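Long-range contact in COPII coat assembly protein SEC16 (Saccharomyces cerevisiae, PDB 3MZK), which helps initiate assembly of the COPII coat that forms transport vesicles at the endoplasmic reticulum and selects their cargo, and also takes part in autophagy: residues Asn60-Gly68 against Asp79-Thr87. Residues are numbered along the deposited sequence; the frame is centred on the assembly and turned at random.
Sequences NDMLKSFPG and DLTKWMETT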
ATOM      1  N   ASN B  60     -18.090  47.906   9.471  1.00105.25           N
ATOM      2  CA  ASN B  60     -17.008  47.417   8.621  1.00101.12           C
ATOM      3  C   ASN B  60     -17.432  47.303   7.166  1.00101.61           C
ATOM      4  O   ASN B  60     -18.459  46.695   6.862  1.00101.37           O
ATOM      5  CB  ASN B  60     -16.513  46.054   9.109  1.00 93.81           C
ATOM      6  CG  ASN B  60     -15.701  46.150  10.382  1.00 84.70           C
ATOM      7  OD1 ASN B  60     -15.834  47.107  11.144  1.00 80.79           O
ATOM      8  ND2 ASN B  60     -14.846  45.161  10.617  1.00 76.65           N
ATOM      9  N   ASP B  61     -16.648  47.885   6.264  1.00111.79           N
ATOM     10  CA  ASP B  61     -16.910  47.716   4.842  1.00122.62           C
ATOM     11  C   ASP B  61     -16.733  46.241   4.488  1.00121.15           C
ATOM     12  O   ASP B  61     -17.255  45.764   3.481  1.00125.88           O
ATOM     13  CB  ASP B  61     -15.981  48.598   4.002  1.00123.85           C
ATOM     14  N   MET B  62     -16.009  45.523   5.343  1.00113.12           N
ATOM     15  CA  MET B  62     -15.726  44.105   5.136  1.00 96.92           C
ATOM     16  C   MET B  62     -17.004  43.286   4.973  1.00 84.92           C
ATOM     17  O   MET B  62     -17.253  42.721   3.912  1.00 90.98           O
ATOM     18  CB  MET B  62     -14.891  43.554   6.295  1.00 93.43           C
ATOM     19  CG  MET B  62     -14.132  42.271   5.967  1.00 87.08           C
ATOM     20  SD  MET B  62     -13.364  41.500   7.411  1.00 89.52           S
ATOM     21  CE  MET B  62     -12.409  42.870   8.058  1.00170.43           C
ATOM     22  N   LEU B  63     -17.809  43.223   6.027  1.00 73.09           N
ATOM     23  CA  LEU B  63     -19.074  42.491   5.979  1.00 73.63           C
ATOM     24  C   LEU B  63     -20.025  43.000   4.899  1.00 72.71           C
ATOM     25  O   LEU B  63     -20.806  42.227   4.347  1.00 74.91           O
ATOM     26  CB  LEU B  63     -19.783  42.539   7.333  1.00 67.74           C
ATOM     27  CG  LEU B  63     -19.118  41.794   8.486  1.00 78.06           C
ATOM     28  CD1 LEU B  63     -19.835  42.098   9.786  1.00 79.88           C
ATOM     29  CD2 LEU B  63     -19.093  40.296   8.221  1.00 79.26           C
ATOM     30  N   LYS B  64     -19.965  44.297   4.608  1.00 68.38           N
ATOM     31  CA  LYS B  64     -20.879  44.913   3.644  1.00 63.98           C
ATOM     32  C   LYS B  64     -20.544  44.547   2.205  1.00 71.69           C
ATOM     33  O   LYS B  64     -21.433  44.417   1.367  1.00 83.23           O
ATOM     34  CB  LYS B  64     -20.898  46.437   3.800  1.00 51.72           C
ATOM     35  N   SER B  65     -19.257  44.377   1.924  1.00 71.56           N
ATOM     36  CA  SER B  65     -18.798  44.149   0.558  1.00 78.10           C
ATOM     37  C   SER B  65     -18.758  42.667   0.183  1.00 95.48           C
ATOM     38  O   SER B  65     -18.821  42.319  -0.996  1.00107.00           O
ATOM     39  CB  SER B  65     -17.416  44.776   0.356  1.00 78.71           C
ATOM     40  OG  SER B  65     -16.476  44.251   1.279  1.00 73.24           O
ATOM     41  N   PHE B  66     -18.649  41.803   1.189  1.00 87.68           N
ATOM     42  CA  PHE B  66     -18.581  40.358   0.974  1.00 77.86           C
ATOM     43  C   PHE B  66     -19.709  39.893   0.059  1.00 76.71           C
ATOM     44  O   PHE B  66     -20.874  40.224   0.286  1.00 82.13           O
ATOM     45  CB  PHE B  66     -18.642  39.625   2.318  1.00 77.59           C
ATOM     46  CG  PHE B  66     -18.361  38.151   2.227  1.00 70.25           C
ATOM     47  CD1 PHE B  66     -17.116  37.693   1.831  1.00 72.04           C
ATOM     48  CD2 PHE B  66     -19.333  37.222   2.565  1.00 67.74           C
ATOM     49  CE1 PHE B  66     -16.849  36.331   1.756  1.00 60.36           C
ATOM     50  CE2 PHE B  66     -19.070  35.863   2.493  1.00 66.61           C
ATOM     51  CZ  PHE B  66     -17.827  35.418   2.086  1.00 53.23           C
ATOM     52  N   PRO B  67     -19.358  39.129  -0.989  1.00 74.48           N
ATOM     53  CA  PRO B  67     -20.273  38.660  -2.037  1.00 73.97           C
ATOM     54  C   PRO B  67     -21.345  37.704  -1.525  1.00 85.38           C
ATOM     55  O   PRO B  67     -21.206  36.496  -1.705  1.00 69.04           O
ATOM     56  CB  PRO B  67     -19.346  37.920  -3.010  1.00 71.75           C
ATOM     57  CG  PRO B  67     -17.991  38.473  -2.751  1.00 71.53           C
ATOM     58  CD  PRO B  67     -17.962  38.761  -1.282  1.00 79.25           C
ATOM     59  N   GLY B  68     -22.395  38.247  -0.910  1.00108.08           N
ATOM     60  CA  GLY B  68     -23.522  37.463  -0.431  1.00 99.16           C
ATOM     61  C   GLY B  68     -23.131  36.136   0.188  1.00 88.42           C
ATOM     62  O   GLY B  68     -21.981  35.947   0.583  1.00 92.17           O
ATOM     63  N   ASP B  79     -16.624  37.498  -8.421  1.00121.28           N
ATOM     64  CA  ASP B  79     -16.804  38.476  -7.365  1.00115.31           C
ATOM     65  C   ASP B  79     -15.941  38.139  -6.158  1.00 93.05           C
ATOM     66  O   ASP B  79     -15.340  39.023  -5.547  1.00 91.36           O
ATOM     67  CB  ASP B  79     -18.278  38.531  -6.965  1.00123.98           C
ATOM     68  CG  ASP B  79     -19.208  38.373  -8.155  1.00133.80           C
ATOM     69  OD1 ASP B  79     -18.902  38.930  -9.231  1.00137.35           O
ATOM     70  OD2 ASP B  79     -20.239  37.679  -8.019  1.00137.33           O
ATOM     71  N   LEU B  80     -15.868  36.856  -5.825  1.00 76.53           N
ATOM     72  CA  LEU B  80     -15.152  36.435  -4.629  1.00 78.68           C
ATOM     73  C   LEU B  80     -13.644  36.618  -4.761  1.00 78.81           C
ATOM     74  O   LEU B  80     -13.014  37.236  -3.903  1.00 82.52           O
ATOM     75  CB  LEU B  80     -15.488  34.988  -4.274  1.00 75.71           C
ATOM     76  CG  LEU B  80     -14.782  34.453  -3.029  1.00 65.39           C
ATOM     77  CD1 LEU B  80     -14.974  35.394  -1.860  1.00 59.10           C
ATOM     78  CD2 LEU B  80     -15.281  33.065  -2.687  1.00 74.64           C
ATOM     79  N   THR B  81     -13.066  36.083  -5.831  1.00 73.28           N
ATOM     80  CA  THR B  81     -11.627  36.191  -6.043  1.00 76.39           C
ATOM     81  C   THR B  81     -11.176  37.647  -6.062  1.00 79.38           C
ATOM     82  O   THR B  81     -10.126  37.985  -5.520  1.00 82.37           O
ATOM     83  CB  THR B  81     -11.168  35.507  -7.350  1.00 84.79           C
ATOM     84  OG1 THR B  81     -11.890  34.284  -7.544  1.00 95.67           O
ATOM     85  CG2 THR B  81      -9.676  35.201  -7.284  1.00 68.73           C
ATOM     86  N   LYS B  82     -11.976  38.503  -6.691  1.00 85.46           N
ATOM     87  CA  LYS B  82     -11.674  39.928  -6.742  1.00 92.89           C
ATOM     88  C   LYS B  82     -11.846  40.568  -5.365  1.00 90.26           C
ATOM     89  O   LYS B  82     -11.035  41.397  -4.949  1.00 93.56           O
ATOM     90  CB  LYS B  82     -12.566  40.632  -7.769  1.00 96.86           C
ATOM     91  CG  LYS B  82     -12.160  42.069  -8.056  1.00111.56           C
ATOM     92  CD  LYS B  82     -13.263  42.828  -8.782  1.00131.53           C
ATOM     93  CE  LYS B  82     -13.605  42.188 -10.120  1.00142.86           C
ATOM     94  NZ  LYS B  82     -14.736  42.886 -10.800  1.00147.07           N
ATOM     95  N   TRP B  83     -12.904  40.175  -4.660  1.00 75.21           N
ATOM     96  CA  TRP B  83     -13.177  40.712  -3.333  1.00 77.54           C
ATOM     97  C   TRP B  83     -12.038  40.427  -2.360  1.00 67.62           C
ATOM     98  O   TRP B  83     -11.696  41.268  -1.531  1.00 68.71           O
ATOM     99  CB  TRP B  83     -14.493  40.158  -2.786  1.00 85.44           C
ATOM    100  CG  TRP B  83     -14.811  40.637  -1.402  1.00 76.69           C
ATOM    101  CD1 TRP B  83     -15.544  41.736  -1.063  1.00 74.50           C
ATOM    102  CD2 TRP B  83     -14.402  40.032  -0.171  1.00 71.52           C
ATOM    103  NE1 TRP B  83     -15.618  41.852   0.302  1.00 74.31           N
ATOM    104  CE2 TRP B  83     -14.925  40.818   0.873  1.00 66.47           C
ATOM    105  CE3 TRP B  83     -13.646  38.900   0.148  1.00 65.57           C
ATOM    106  CZ2 TRP B  83     -14.715  40.509   2.215  1.00 55.27           C
ATOM    107  CZ3 TRP B  83     -13.439  38.595   1.479  1.00 63.92           C
ATOM    108  CH2 TRP B  83     -13.973  39.398   2.498  1.00 54.69           C
ATOM    109  N   MET B  84     -11.452  39.239  -2.462  1.00 65.91           N
ATOM    110  CA  MET B  84     -10.307  38.885  -1.626  1.00 72.37           C
ATOM    111  C   MET B  84      -9.094  39.755  -1.935  1.00 74.00           C
ATOM    112  O   MET B  84      -8.426  40.241  -1.025  1.00 78.56           O
ATOM    113  CB  MET B  84      -9.950  37.403  -1.770  1.00 56.69           C
ATOM    114  CG  MET B  84     -11.068  36.462  -1.363  1.00 64.97           C
ATOM    115  SD  MET B  84     -10.477  34.895  -0.695  1.00 84.33           S
ATOM    116  CE  MET B  84      -9.598  35.450   0.763  1.00 50.08           C
ATOM    117  N   GLU B  85      -8.810  39.946  -3.220  1.00 71.47           N
ATOM    118  CA  GLU B  85      -7.741  40.851  -3.626  1.00 82.71           C
ATOM    119  C   GLU B  85      -7.940  42.209  -2.961  1.00 83.33           C
ATOM    120  O   GLU B  85      -7.083  42.687  -2.214  1.00 84.40           O
ATOM    121  CB  GLU B  85      -7.732  41.041  -5.143  1.00 93.87           C
ATOM    122  CG  GLU B  85      -7.187  39.885  -5.957  1.00102.44           C
ATOM    123  CD  GLU B  85      -7.247  40.168  -7.452  1.00104.93           C
ATOM    124  OE1 GLU B  85      -7.758  41.244  -7.834  1.00 94.10           O
ATOM    125  OE2 GLU B  85      -6.786  39.317  -8.242  1.00110.20           O
ATOM    126  N   THR B  86      -9.086  42.820  -3.241  1.00 71.30           N
ATOM    127  CA  THR B  86      -9.411  44.138  -2.715  1.00 72.89           C
ATOM    128  C   THR B  86      -9.226  44.208  -1.212  1.00 74.17           C
ATOM    129  O   THR B  86      -8.472  45.040  -0.707  1.00 80.14           O
ATOM    130  CB  THR B  86     -10.861  44.511  -3.031  1.00 77.85           C
ATOM    131  OG1 THR B  86     -11.092  44.385  -4.440  1.00 81.05           O
ATOM    132  CG2 THR B  86     -11.146  45.935  -2.593  1.00 73.86           C
ATOM    133  N   THR B  87      -9.925  43.327  -0.505  1.00 74.40           N
ATOM    134  CA  THR B  87      -9.905  43.312   0.952  1.00 67.03           C
ATOM    135  C   THR B  87      -8.487  43.182   1.492  1.00 74.99           C
ATOM    136  O   THR B  87      -8.072  43.958   2.355  1.00 81.39           O
ATOM    137  CB  THR B  87     -10.760  42.163   1.510  1.00 61.89           C
ATOM    138  OG1 THR B  87     -12.098  42.269   1.009  1.00 67.47           O
ATOM    139  CG2 THR B  87     -10.782  42.215   3.026  1.00 48.66           C
TER
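Trp83 reaches from helix 77-94 to the C-terminal end of the short helix 61-65, its CG anti to the backbone N (chi1 178°), and this indole carries most of the contact. The one cross-segment hydrogen bond runs from Trp83 NE1 to Ser65 OG, 2.7 Å long and 156° at the hydrogen. Ser65 OG lies near the indole plane, so the N-H is met at the ring edge; Met62 O also sits at that edge, beside CZ2.

Aromatic and CH-pi contacts occupy one indole face. Pro67 CD stands 3.8 Å from the centroid of the five-membered ring and Phe66 CA equally far, though further off the ring normal. The Phe66 ring turns its edge to the six-membered ring, planes nearly perpendicular, a T-shaped pair with centroids 5.0 Å apart. On the opposite face lies Thr87 OG1, itself bonded to Trp83 O.

Apolar contacts add to this: Met62 CG meets Trp83 CZ2 at 4.2 Å, and Leu80 CD1 reaches Phe66 CE1 at the same distance. A leucine in place of Trp83 would probably leave Ser65 OG without its indole donor and Phe66 and Pro67 without a flat surface to pack on.

The axes of segments 61-65 and 79-87 run nearly antiparallel (169°), 11.5 Å apart at closest, within the Sec16 mid-region. Helix 330-344 borders Met62 and Phe66 through Leu334, while helix 101-111 packs on Leu80 through Leu110.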